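Local coordinates for Dps family DNA-binding stress response protein (Thermosynechococcus elongatus, PDB 2C41), which probably binds and oxidises iron and binds DNA as a twelve-subunit Dps-family stress protein of a thermophilic cyanobacterium, at residues L15-Q19 / G71-A75; A22-Y26 / V55-I59; K31-Y37 / S89-V95; M113-A117 / Y132-V136. One frame throughout, in Å; residues are numbered along the deposited sequence.

Contact 1 (L15-Q19 / G71-A75); sequences LKREQ and GQPVA
Residues 15-19 form one turn of helix 6-35, closed by the Gln19 N to Leu15 O bond of 2.8 Å. Against it runs the irregular segment 71-75, largely extended from Gln72 to Val74, with the CA atoms of Lys16 and Val74 5.6 Å apart. Lys16 leaves the helix with chi1 m and chi2 t and carries NZ to within 2.7 Å of Gln72 O, a hydrogen bond; a water 3.0 Å from both Lys16 NZ and Gln72 N accepts from each. Next along the loop, Val74 in its t rotamer sets CG2 3.6 Å from Lys16 CB and 3.5 Å from Lys16 O. Gln19, chi1 t, directs its buried amide at Pro73 and Val74. Leu67 of helix 41-68 lies against Pro73, and Trp34 of a second subunit packs on both Gln19 and Pro73. The arrangement belongs to the long connection from helix 41-68 to helix 95-122, which carries the short helix 80-83, here laid along helix 6-35 at a subunit interface of the Dps four-helix bundle.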
loop_
_atom_site.group_PDB
_atom_site.type_symbol
_atom_site.label_atom_id
_atom_site.label_comp_id
_atom_site.label_asym_id
_atom_site.label_seq_id
_atom_site.Cartn_x
_atom_site.Cartn_y
_atom_site.Cartn_z
ATOM N N LEU C 15 -32.370 -9.714 16.384
ATOM C CA LEU C 15 -31.475 -8.898 15.543
ATOM C C LEU C 15 -31.792 -7.411 15.675
ATOM O O LEU C 15 -30.893 -6.585 15.699
ATOM C CB LEU C 15 -31.514 -9.330 14.075
ATOM C CG LEU C 15 -30.823 -10.670 13.789
ATOM C CD1 LEU C 15 -31.328 -11.299 12.493
ATOM C CD2 LEU C 15 -29.272 -10.525 13.792
ATOM N N LYS C 16 -33.074 -7.078 15.771
ATOM C CA LYS C 16 -33.466 -5.678 15.935
ATOM C C LYS C 16 -32.941 -5.120 17.258
ATOM O O LYS C 16 -32.376 -4.019 17.296
ATOM C CB LYS C 16 -34.988 -5.516 15.835
ATOM C CG LYS C 16 -35.536 -5.779 14.444
ATOM C CD LYS C 16 -36.808 -4.970 14.229
ATOM C CE LYS C 16 -37.896 -5.716 13.475
ATOM N NZ LYS C 16 -37.484 -6.698 12.428
ATOM N N ARG C 17 -33.121 -5.883 18.335
ATOM C CA ARG C 17 -32.623 -5.486 19.650
ATOM C C ARG C 17 -31.099 -5.345 19.639
ATOM O O ARG C 17 -30.559 -4.352 20.134
ATOM C CB ARG C 17 -33.057 -6.492 20.726
ATOM C CG ARG C 17 -32.465 -6.209 22.121
ATOM C CD ARG C 17 -33.116 -7.069 23.233
ATOM N NE ARG C 17 -33.499 -8.410 22.778
ATOM C CZ ARG C 17 -32.650 -9.402 22.494
ATOM N NH1 ARG C 17 -31.338 -9.228 22.607
ATOM N NH2 ARG C 17 -33.125 -10.578 22.087
ATOM N N GLU C 18 -30.425 -6.344 19.070
ATOM C CA GLU C 18 -28.975 -6.356 19.012
ATOM C C GLU C 18 -28.450 -5.185 18.171
ATOM O O GLU C 18 -27.494 -4.502 18.566
ATOM C CB GLU C 18 -28.481 -7.705 18.480
ATOM C CG GLU C 18 -28.747 -8.882 19.442
ATOM C CD GLU C 18 -27.678 -9.048 20.517
ATOM O OE1 GLU C 18 -26.739 -8.219 20.587
ATOM O OE2 GLU C 18 -27.770 -10.025 21.300
ATOM N N GLN C 19 -29.094 -4.946 17.032
ATOM C CA GLN C 19 -28.704 -3.839 16.150
ATOM C C GLN C 19 -28.863 -2.503 16.875
ATOM O O GLN C 19 -27.961 -1.671 16.857
ATOM C CB GLN C 19 -29.549 -3.829 14.879
ATOM C CG GLN C 19 -29.260 -2.626 13.974
ATOM C CD GLN C 19 -30.424 -2.259 13.083
ATOM O OE1 GLN C 19 -30.464 -1.161 12.521
ATOM N NE2 GLN C 19 -31.378 -3.162 12.949
ATOM N N GLY C 71 -36.410 -10.180 6.465
ATOM C CA GLY C 71 -37.034 -9.238 7.388
ATOM C C GLY C 71 -36.540 -7.829 7.139
ATOM O O GLY C 71 -35.975 -7.536 6.081
ATOM N N GLN C 72 -36.766 -6.953 8.113
ATOM C CA GLN C 72 -36.270 -5.586 8.049
ATOM C C GLN C 72 -35.536 -5.235 9.338
ATOM O O GLN C 72 -35.962 -5.642 10.429
ATOM C CB GLN C 72 -37.431 -4.609 7.876
ATOM C CG GLN C 72 -38.096 -4.653 6.499
ATOM C CD GLN C 72 -38.947 -3.432 6.236
ATOM O OE1 GLN C 72 -39.230 -3.094 5.089
ATOM N NE2 GLN C 72 -39.355 -2.756 7.298
ATOM N N PRO C 73 -34.463 -4.437 9.229
ATOM C CA PRO C 73 -33.778 -3.989 10.431
ATOM C C PRO C 73 -34.532 -2.830 11.080
ATOM O O PRO C 73 -35.490 -2.316 10.506
ATOM C CB PRO C 73 -32.438 -3.486 9.890
ATOM C CG PRO C 73 -32.777 -2.963 8.529
ATOM C CD PRO C 73 -33.856 -3.876 8.004
ATOM N N VAL C 74 -34.108 -2.428 12.274
ATOM C CA VAL C 74 -34.519 -1.140 12.809
ATOM C C VAL C 74 -33.931 -0.116 11.837
ATOM O O VAL C 74 -32.807 -0.296 11.356
ATOM C CB VAL C 74 -33.981 -0.909 14.235
ATOM C CG1 VAL C 74 -34.477 0.422 14.784
ATOM C CG2 VAL C 74 -34.414 -2.064 15.165
ATOM N N ALA C 75 -34.682 0.937 11.525
ATOM C CA ALA C 75 -34.200 1.926 10.548
ATOM C C ALA C 75 -34.607 3.368 10.860
ATOM O O ALA C 75 -33.833 4.296 10.638
ATOM C CB ALA C 75 -34.647 1.536 9.144
HETATM O O HOH W 1 -39.058 -7.441 10.018
#

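Contact 2 (A22-Y26 / V55-I59); sequences AVVMY and VFAMI
Tyr26 lays one face of its ring over the edge of Phe56 in an edge-to-face pair, centroids 5.2 Å apart and planes at 57°, with Tyr26 CD1 3.6 Å from Phe56 CB. Both rings stand on t rotamers. The backbones beneath them are helical: segment 22-26 of helix 6-35 and segment 55-59 of helix 41-68 run antiparallel, their N-to-C directions 151° apart (signed crossing -151°) and their axes 8.4 Å apart at closest. CA atoms come nearest at Ala22-Ile59 (5.5 Å) and Tyr26-Phe56 (5.6 Å). Ala22, small and pointing across, lets the helices approach here: its CB meets Ile59 CG1 at 3.8 Å and Met58 CB at 4.4 Å. Ile59, chi1 m and chi2 t, also places CG2 3.7 Å from Val23 CG2 and CD1 4.2 Å from Tyr26 CB. Val55, t, pushes CG1 in to 3.4 Å from Ala22 O, 3.8 Å from Met25 CB and 3.8 Å from Tyr26 N. Met25 and Met58 send their ends away, toward helix 95-122 and helix 126-149 respectively. Phe56 also meets Phe56 of a second subunit and packs on its Tyr26, so the aromatic cluster extends across a subunit interface. The side chains that meet are aliphatic and aromatic, with Val55 CG1 also resting on backbone; with no polar pair across, close fit and burial hold these helices of the ferritin-like bundle together.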
loop_
_atom_site.group_PDB
_atom_site.type_symbol
_atom_site.label_atom_id
_atom_site.label_comp_id
_atom_site.label_asym_id
_atom_site.label_seq_id
_atom_site.Cartn_x
_atom_site.Cartn_y
_atom_site.Cartn_z
ATOM N N ALA C 22 -26.171 -2.001 19.356
ATOM C CA ALA C 22 -24.909 -1.612 18.718
ATOM C C ALA C 22 -24.881 -0.101 18.454
ATOM O O ALA C 22 -23.863 0.565 18.682
ATOM C CB ALA C 22 -24.695 -2.388 17.434
ATOM N N VAL C 23 -26.003 0.436 17.979
ATOM C CA VAL C 23 -26.116 1.877 17.706
ATOM C C VAL C 23 -25.945 2.697 18.994
ATOM O O VAL C 23 -25.155 3.642 19.028
ATOM C CB VAL C 23 -27.463 2.217 17.020
ATOM C CG1 VAL C 23 -27.678 3.735 16.959
ATOM C CG2 VAL C 23 -27.506 1.589 15.617
ATOM N N VAL C 24 -26.676 2.332 20.052
ATOM C CA VAL C 24 -26.588 3.066 21.325
ATOM C C VAL C 24 -25.204 2.916 21.960
ATOM O O VAL C 24 -24.634 3.888 22.465
ATOM C CB VAL C 24 -27.706 2.641 22.321
ATOM C CG1 VAL C 24 -27.510 3.285 23.716
ATOM C CG2 VAL C 24 -29.049 3.007 21.745
ATOM N N MET C 25 -24.664 1.703 21.926
ATOM C CA MET C 25 -23.339 1.441 22.460
ATOM C C MET C 25 -22.277 2.263 21.726
ATOM O O MET C 25 -21.357 2.815 22.339
ATOM C CB MET C 25 -23.019 -0.042 22.320
ATOM C CG MET C 25 -21.923 -0.479 23.224
ATOM S SD MET C 25 -22.464 -0.397 24.947
ATOM C CE MET C 25 -20.905 -0.884 25.670
ATOM N N TYR C 26 -22.414 2.338 20.407
ATOM C CA TYR C 26 -21.517 3.166 19.609
ATOM C C TYR C 26 -21.598 4.637 20.030
ATOM O O TYR C 26 -20.572 5.280 20.283
ATOM C CB TYR C 26 -21.812 3.020 18.110
ATOM C CG TYR C 26 -21.035 4.034 17.316
ATOM C CD1 TYR C 26 -19.648 3.929 17.208
ATOM C CD2 TYR C 26 -21.669 5.125 16.725
ATOM C CE1 TYR C 26 -18.907 4.863 16.495
ATOM C CE2 TYR C 26 -20.927 6.081 16.012
ATOM C CZ TYR C 26 -19.551 5.926 15.911
ATOM O OH TYR C 26 -18.788 6.835 15.218
ATOM N N VAL C 55 -17.471 -1.681 17.727
ATOM C CA VAL C 55 -18.922 -1.753 17.919
ATOM C C VAL C 55 -19.647 -1.186 16.693
ATOM O O VAL C 55 -20.609 -1.773 16.211
ATOM C CB VAL C 55 -19.374 -1.016 19.190
ATOM C CG1 VAL C 55 -20.898 -0.931 19.247
ATOM C CG2 VAL C 55 -18.835 -1.722 20.445
ATOM N N PHE C 56 -19.146 -0.064 16.174
ATOM C CA PHE C 56 -19.733 0.566 14.995
ATOM C C PHE C 56 -19.934 -0.413 13.845
ATOM O O PHE C 56 -21.010 -0.447 13.239
ATOM C CB PHE C 56 -18.856 1.723 14.491
ATOM C CG PHE C 56 -19.328 2.295 13.184
ATOM C CD1 PHE C 56 -18.732 1.909 11.984
ATOM C CD2 PHE C 56 -20.389 3.194 13.153
ATOM C CE1 PHE C 56 -19.179 2.428 10.767
ATOM C CE2 PHE C 56 -20.845 3.721 11.938
ATOM C CZ PHE C 56 -20.236 3.333 10.748
ATOM N N ALA C 57 -18.893 -1.194 13.551
ATOM C CA ALA C 57 -18.897 -2.146 12.437
ATOM C C ALA C 57 -20.027 -3.156 12.561
ATOM O O ALA C 57 -20.510 -3.696 11.562
ATOM C CB ALA C 57 -17.561 -2.862 12.360
ATOM N N MET C 58 -20.448 -3.417 13.797
ATOM C CA MET C 58 -21.503 -4.386 14.056
ATOM C C MET C 58 -22.879 -3.915 13.621
ATOM O O MET C 58 -23.754 -4.739 13.354
ATOM C CB MET C 58 -21.545 -4.731 15.542
ATOM C CG MET C 58 -20.233 -5.289 16.049
ATOM S SD MET C 58 -20.456 -5.754 17.775
ATOM C CE MET C 58 -18.755 -5.996 18.266
ATOM N N ILE C 59 -23.072 -2.599 13.557
ATOM C CA ILE C 59 -24.373 -2.038 13.213
ATOM C C ILE C 59 -24.845 -2.556 11.856
ATOM O O ILE C 59 -25.944 -3.097 11.735
ATOM C CB ILE C 59 -24.366 -0.487 13.212
ATOM C CG1 ILE C 59 -24.033 0.048 14.614
ATOM C CG2 ILE C 59 -25.711 0.039 12.717
ATOM C CD1 ILE C 59 -23.608 1.500 14.636
#

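Contact 3 (K31-Y37 / S89-V95); sequences KYHWLTY and SSGQLTV
Lys31, Tyr37 and Val95 bury the most surface here, at the two ends of the contact. Segment 31-37 finishes helix 6-35: residues 31-35 are helical, Thr36 N still bonds Tyr32 O at 2.9 Å, and Thr36 is the first residue to leave helical phi/psi. Residues 89-94 are loop, and Val95 begins helix 95-122; CA atoms lie 7.9 Å apart at Lys31-Ser89 and 5.9 Å at Thr36-Val95. Lys31, fully extended with all four chi angles t, reaches into the bend of this loop and donates from NZ to Gly91 O and to Ser89 OG, each at 2.8 Å. Gly91 has phi 80°, favourable to glycine. The same NZ forms a salt bridge with Asp76 of a second subunit, while Glu101 hydrogen-bonds both Ser89 OG and Tyr32 OH. At the other end Tyr37, chi1 p, takes Val95 over its ring face: CG2, from a t rotamer, sits 4.0 Å from the centroid, 19° off the normal, in a CH-pi contact. Val95 CG2 is also 3.4 Å from Tyr37 O and 3.5 Å from Thr36 OG1. Tyr37 OH passes 3.2 Å from Thr94 CA and hydrogen-bonds Gly153 O of a third subunit. Thr94 N-caps helix 95-122 with its side chain, and Gln97 OE1 bonds its N; the contact joins the C-terminal end of helix 6-35 to this capped start in the Dps four-helix bundle, where subunits meet.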
loop_
_atom_site.group_PDB
_atom_site.type_symbol
_atom_site.label_atom_id
_atom_site.label_comp_id
_atom_site.label_asym_id
_atom_site.label_seq_id
_atom_site.Cartn_x
_atom_site.Cartn_y
_atom_site.Cartn_z
ATOM N N LYS C 31 -19.560 9.531 23.148
ATOM C CA LYS C 31 -19.619 10.397 24.327
ATOM C C LYS C 31 -18.344 10.267 25.161
ATOM O O LYS C 31 -17.723 11.276 25.506
ATOM C CB LYS C 31 -20.858 10.108 25.174
ATOM C CG LYS C 31 -20.830 10.774 26.540
ATOM C CD LYS C 31 -22.146 10.574 27.253
ATOM C CE LYS C 31 -22.144 11.264 28.621
ATOM N NZ LYS C 31 -23.378 10.891 29.372
ATOM N N TYR C 32 -17.937 9.033 25.463
ATOM C CA TYR C 32 -16.743 8.817 26.275
ATOM C C TYR C 32 -15.497 9.381 25.576
ATOM O O TYR C 32 -14.696 10.073 26.194
ATOM C CB TYR C 32 -16.554 7.336 26.638
ATOM C CG TYR C 32 -17.810 6.628 27.125
ATOM C CD1 TYR C 32 -18.775 7.297 27.897
ATOM C CD2 TYR C 32 -18.012 5.278 26.845
ATOM C CE1 TYR C 32 -19.934 6.630 28.351
ATOM C CE2 TYR C 32 -19.152 4.608 27.288
ATOM C CZ TYR C 32 -20.104 5.285 28.036
ATOM O OH TYR C 32 -21.221 4.608 28.457
ATOM N N HIS C 33 -15.358 9.080 24.292
ATOM C CA HIS C 33 -14.282 9.616 23.455
ATOM C C HIS C 33 -14.211 11.145 23.577
ATOM O O HIS C 33 -13.141 11.700 23.820
ATOM C CB HIS C 33 -14.542 9.182 22.004
ATOM C CG HIS C 33 -13.567 9.708 21.000
ATOM N ND1 HIS C 33 -12.241 9.326 20.970
ATOM C CD2 HIS C 33 -13.747 10.529 19.940
ATOM C CE1 HIS C 33 -11.642 9.913 19.950
ATOM N NE2 HIS C 33 -12.534 10.649 19.309
ATOM N N TRP C 34 -15.354 11.816 23.442
ATOM C CA TRP C 34 -15.368 13.275 23.445
ATOM C C TRP C 34 -15.166 13.894 24.825
ATOM O O TRP C 34 -14.518 14.939 24.953
ATOM C CB TRP C 34 -16.678 13.799 22.855
ATOM C CG TRP C 34 -16.882 13.430 21.410
ATOM C CD1 TRP C 34 -15.923 13.347 20.434
ATOM C CD2 TRP C 34 -18.126 13.133 20.775
ATOM N NE1 TRP C 34 -16.497 12.996 19.241
ATOM C CE2 TRP C 34 -17.847 12.860 19.417
ATOM C CE3 TRP C 34 -19.454 13.069 21.222
ATOM C CZ2 TRP C 34 -18.848 12.524 18.495
ATOM C CZ3 TRP C 34 -20.452 12.724 20.303
ATOM C CH2 TRP C 34 -20.140 12.470 18.955
ATOM N N LEU C 35 -15.744 13.261 25.842
ATOM C CA LEU C 35 -15.852 13.872 27.164
ATOM C C LEU C 35 -14.821 13.384 28.171
ATOM O O LEU C 35 -14.770 13.876 29.294
ATOM C CB LEU C 35 -17.273 13.708 27.723
ATOM C CG LEU C 35 -18.416 14.315 26.893
ATOM C CD1 LEU C 35 -19.681 14.377 27.721
ATOM C CD2 LEU C 35 -18.077 15.711 26.342
ATOM N N THR C 36 -13.992 12.429 27.772
ATOM C CA THR C 36 -12.954 11.954 28.678
ATOM C C THR C 36 -11.942 13.091 28.955
ATOM O O THR C 36 -11.799 14.030 28.160
ATOM C CB THR C 36 -12.326 10.615 28.199
ATOM O OG1 THR C 36 -11.589 10.000 29.273
ATOM C CG2 THR C 36 -11.444 10.821 26.980
ATOM N N TYR C 37 -11.287 13.021 30.106
ATOM C CA TYR C 37 -10.454 14.125 30.583
ATOM C C TYR C 37 -9.443 13.599 31.591
ATOM O O TYR C 37 -9.548 12.459 32.045
ATOM C CB TYR C 37 -11.332 15.203 31.233
ATOM C CG TYR C 37 -12.111 14.708 32.439
ATOM C CD1 TYR C 37 -11.591 14.841 33.730
ATOM C CD2 TYR C 37 -13.365 14.100 32.287
ATOM C CE1 TYR C 37 -12.301 14.372 34.849
ATOM C CE2 TYR C 37 -14.086 13.633 33.389
ATOM C CZ TYR C 37 -13.552 13.772 34.667
ATOM O OH TYR C 37 -14.265 13.314 35.761
ATOM N N SER C 89 -26.256 6.604 27.567
ATOM C CA SER C 89 -25.542 7.380 28.570
ATOM C C SER C 89 -26.258 8.697 28.827
ATOM O O SER C 89 -26.727 9.337 27.887
ATOM C CB SER C 89 -24.108 7.644 28.123
ATOM O OG SER C 89 -23.334 8.126 29.209
ATOM N N SER C 90 -26.323 9.093 30.096
ATOM C CA SER C 90 -27.026 10.302 30.494
ATOM C C SER C 90 -26.215 11.110 31.509
ATOM O O SER C 90 -25.699 10.559 32.488
ATOM C CB SER C 90 -28.396 9.926 31.071
ATOM O OG SER C 90 -29.135 11.072 31.439
ATOM N N GLY C 91 -26.083 12.406 31.249
ATOM C CA GLY C 91 -25.499 13.345 32.209
ATOM C C GLY C 91 -23.986 13.368 32.270
ATOM O O GLY C 91 -23.296 12.595 31.588
ATOM N N GLN C 92 -23.465 14.272 33.092
ATOM C CA GLN C 92 -22.025 14.413 33.274
ATOM C C GLN C 92 -21.492 13.232 34.087
ATOM O O GLN C 92 -22.042 12.889 35.133
ATOM C CB GLN C 92 -21.701 15.742 33.967
ATOM C CG GLN C 92 -22.265 16.979 33.264
ATOM C CD GLN C 92 -21.430 17.438 32.078
ATOM O OE1 GLN C 92 -20.197 17.428 32.122
ATOM N NE2 GLN C 92 -22.102 17.869 31.015
ATOM N N LEU C 93 -20.433 12.605 33.585
ATOM C CA LEU C 93 -19.852 11.426 34.227
ATOM C C LEU C 93 -18.355 11.608 34.422
ATOM O O LEU C 93 -17.690 12.251 33.598
ATOM C CB LEU C 93 -20.076 10.179 33.364
ATOM C CG LEU C 93 -21.491 9.793 32.912
ATOM C CD1 LEU C 93 -21.418 8.595 31.968
ATOM C CD2 LEU C 93 -22.386 9.490 34.100
ATOM N N THR C 94 -17.818 11.026 35.492
ATOM C CA THR C 94 -16.367 10.930 35.630
ATOM C C THR C 94 -15.866 9.872 34.658
ATOM O O THR C 94 -16.657 9.061 34.145
ATOM C CB THR C 94 -15.924 10.523 37.054
ATOM O OG1 THR C 94 -16.322 9.168 37.317
ATOM C CG2 THR C 94 -16.509 11.465 38.124
ATOM N N VAL C 95 -14.562 9.864 34.406
ATOM C CA VAL C 95 -13.972 8.819 33.568
ATOM C C VAL C 95 -14.249 7.428 34.162
ATOM O O VAL C 95 -14.630 6.505 33.434
ATOM C CB VAL C 95 -12.459 9.060 33.320
ATOM C CG1 VAL C 95 -11.884 7.969 32.456
ATOM C CG2 VAL C 95 -12.247 10.409 32.636
HETATM O O HOH W 2 -17.396 14.225 31.500
#

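Contact 4 (M113-A117 / Y132-V136); sequences MHQDA and YTRLV
Two neighbouring helices of the ferritin-like four-helix bundle, 95-122 and 126-149, pack nearly antiparallel here: segments 113-117 and 132-136 run at 167° with axes 9.3 Å apart at closest, and the nearest CA pair is Met113-Tyr132 at 5.6 Å. Tyr132 comes first, chi1 m, its CB pointing across and its ring reaching over to helix 6-35, where its hydroxyl hydrogen-bonds Thr14. Tyr132 CD2 lies 4.1 Å from Met113 CG, and Tyr132 CB 4.0 Å from Ala117 CB. Asp116, whose carboxylate pairs with Arg17, sets its CB 3.9 Å from the centroid of the Tyr132 ring, 28° off the normal, a CH-pi contact over the face. Thr133 points away and barely touches Ala117; its hydroxyl bonds Ala129 O. Leu135 CB lies 3.8 Å from CE of the extended Met113 (m, t, t), while the Leu135 side chain also packs on helix 41-68. Val136, chi1 p, meets Ile126 of a fourth subunit and fits CG2 3.8 Å from Met113 CB and 3.7 Å from His114 CE1.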
loop_
_atom_site.group_PDB
_atom_site.type_symbol
_atom_site.label_atom_id
_atom_site.label_comp_id
_atom_site.label_asym_id
_atom_site.label_seq_id
_atom_site.Cartn_x
_atom_site.Cartn_y
_atom_site.Cartn_z
ATOM N N MET C 113 -26.219 -11.777 23.676
ATOM C CA MET C 113 -25.684 -12.486 22.515
ATOM C C MET C 113 -25.607 -13.996 22.733
ATOM O O MET C 113 -25.844 -14.766 21.805
ATOM C CB MET C 113 -24.333 -11.920 22.087
ATOM C CG MET C 113 -24.460 -10.587 21.339
ATOM S SD MET C 113 -22.910 -10.151 20.529
ATOM C CE MET C 113 -23.407 -8.613 19.731
ATOM N N HIS C 114 -25.298 -14.421 23.956
ATOM C CA HIS C 114 -25.315 -15.855 24.261
ATOM C C HIS C 114 -26.747 -16.397 24.166
ATOM O O HIS C 114 -26.983 -17.453 23.579
ATOM C CB HIS C 114 -24.700 -16.140 25.633
ATOM C CG HIS C 114 -23.201 -16.113 25.643
ATOM N ND1 HIS C 114 -22.476 -14.942 25.713
ATOM C CD2 HIS C 114 -22.292 -17.118 25.602
ATOM C CE1 HIS C 114 -21.184 -15.227 25.708
ATOM N NE2 HIS C 114 -21.044 -16.540 25.631
ATOM N N GLN C 115 -27.695 -15.663 24.736
ATOM C CA GLN C 115 -29.113 -16.047 24.664
ATOM C C GLN C 115 -29.608 -16.077 23.216
ATOM O O GLN C 115 -30.289 -17.026 22.798
ATOM C CB GLN C 115 -29.970 -15.102 25.511
ATOM C CG GLN C 115 -29.708 -15.251 27.003
ATOM C CD GLN C 115 -30.435 -14.239 27.872
ATOM O OE1 GLN C 115 -30.717 -14.523 29.039
ATOM N NE2 GLN C 115 -30.718 -13.051 27.332
ATOM N N ASP C 116 -29.241 -15.051 22.457
ATOM C CA ASP C 116 -29.684 -14.914 21.073
ATOM C C ASP C 116 -29.033 -15.931 20.133
ATOM O O ASP C 116 -29.668 -16.393 19.179
ATOM C CB ASP C 116 -29.453 -13.486 20.587
ATOM C CG ASP C 116 -30.289 -12.469 21.347
ATOM O OD1 ASP C 116 -29.936 -11.277 21.301
ATOM O OD2 ASP C 116 -31.300 -12.849 21.987
ATOM N N ALA C 117 -27.783 -16.298 20.416
ATOM C CA ALA C 117 -27.127 -17.376 19.673
ATOM C C ALA C 117 -27.877 -18.694 19.886
ATOM O O ALA C 117 -28.050 -19.472 18.949
ATOM C CB ALA C 117 -25.658 -17.514 20.080
ATOM N N TYR C 132 -23.521 -13.891 16.067
ATOM C CA TYR C 132 -23.495 -13.588 17.497
ATOM C C TYR C 132 -22.256 -14.159 18.184
ATOM O O TYR C 132 -21.685 -13.529 19.083
ATOM C CB TYR C 132 -24.761 -14.119 18.185
ATOM C CG TYR C 132 -26.022 -13.344 17.859
ATOM C CD1 TYR C 132 -27.227 -14.008 17.616
ATOM C CD2 TYR C 132 -26.015 -11.945 17.800
ATOM C CE1 TYR C 132 -28.384 -13.302 17.317
ATOM C CE2 TYR C 132 -27.168 -11.231 17.503
ATOM C CZ TYR C 132 -28.349 -11.919 17.266
ATOM O OH TYR C 132 -29.487 -11.205 16.996
ATOM N N THR C 133 -21.858 -15.355 17.756
ATOM C CA THR C 133 -20.700 -16.051 18.329
ATOM C C THR C 133 -19.400 -15.289 18.055
ATOM O O THR C 133 -18.537 -15.192 18.929
ATOM C CB THR C 133 -20.613 -17.489 17.822
ATOM O OG1 THR C 133 -21.776 -18.207 18.253
ATOM C CG2 THR C 133 -19.365 -18.200 18.371
ATOM N N ARG C 134 -19.274 -14.742 16.848
ATOM C CA ARG C 134 -18.112 -13.916 16.497
ATOM C C ARG C 134 -18.134 -12.572 17.234
ATOM O O ARG C 134 -17.144 -12.171 17.860
ATOM C CB ARG C 134 -18.043 -13.705 14.978
ATOM C CG ARG C 134 -16.965 -12.706 14.530
ATOM C CD ARG C 134 -16.682 -12.783 13.034
ATOM N NE ARG C 134 -17.890 -12.666 12.214
ATOM C CZ ARG C 134 -18.499 -11.520 11.896
ATOM N NH1 ARG C 134 -19.591 -11.553 11.138
ATOM N NH2 ARG C 134 -18.023 -10.344 12.311
ATOM N N LEU C 135 -19.265 -11.877 17.154
ATOM C CA LEU C 135 -19.368 -10.536 17.726
ATOM C C LEU C 135 -19.193 -10.516 19.240
ATOM O O LEU C 135 -18.594 -9.588 19.789
ATOM C CB LEU C 135 -20.688 -9.859 17.332
ATOM C CG LEU C 135 -20.934 -9.580 15.837
ATOM C CD1 LEU C 135 -22.176 -8.695 15.680
ATOM C CD2 LEU C 135 -19.706 -8.958 15.163
ATOM N N VAL C 136 -19.705 -11.538 19.919
ATOM C CA VAL C 136 -19.615 -11.556 21.384
ATOM C C VAL C 136 -18.155 -11.556 21.875
ATOM O O VAL C 136 -17.857 -11.004 22.932
ATOM C CB VAL C 136 -20.482 -12.689 22.005
ATOM C CG1 VAL C 136 -19.773 -14.034 21.923
ATOM C CG2 VAL C 136 -20.865 -12.357 23.451
#

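How the contacts relate
Helix 6-35 opens contacts 1, 2 and 3 in turn. Contact 2 closes first, when helix 41-68 returns alongside; it lies wholly within the span that contact 1 completes at 71-75, and the two touch through Gln19 CG and Ile59 O, 4.0 Å apart. Contact 3 starts inside both spans and ends beyond them, so it crosses each, tying the C-terminal end of helix 6-35 to the approach to helix 95-122. Contact 4 follows in series, joining helices 95-122 and 126-149. It meets contact 1 through the Arg17-Asp116 salt bridge and contact 2 through Met58 and Leu135, while contact 3 lies across the chain's centre, about 28 Å away between centres.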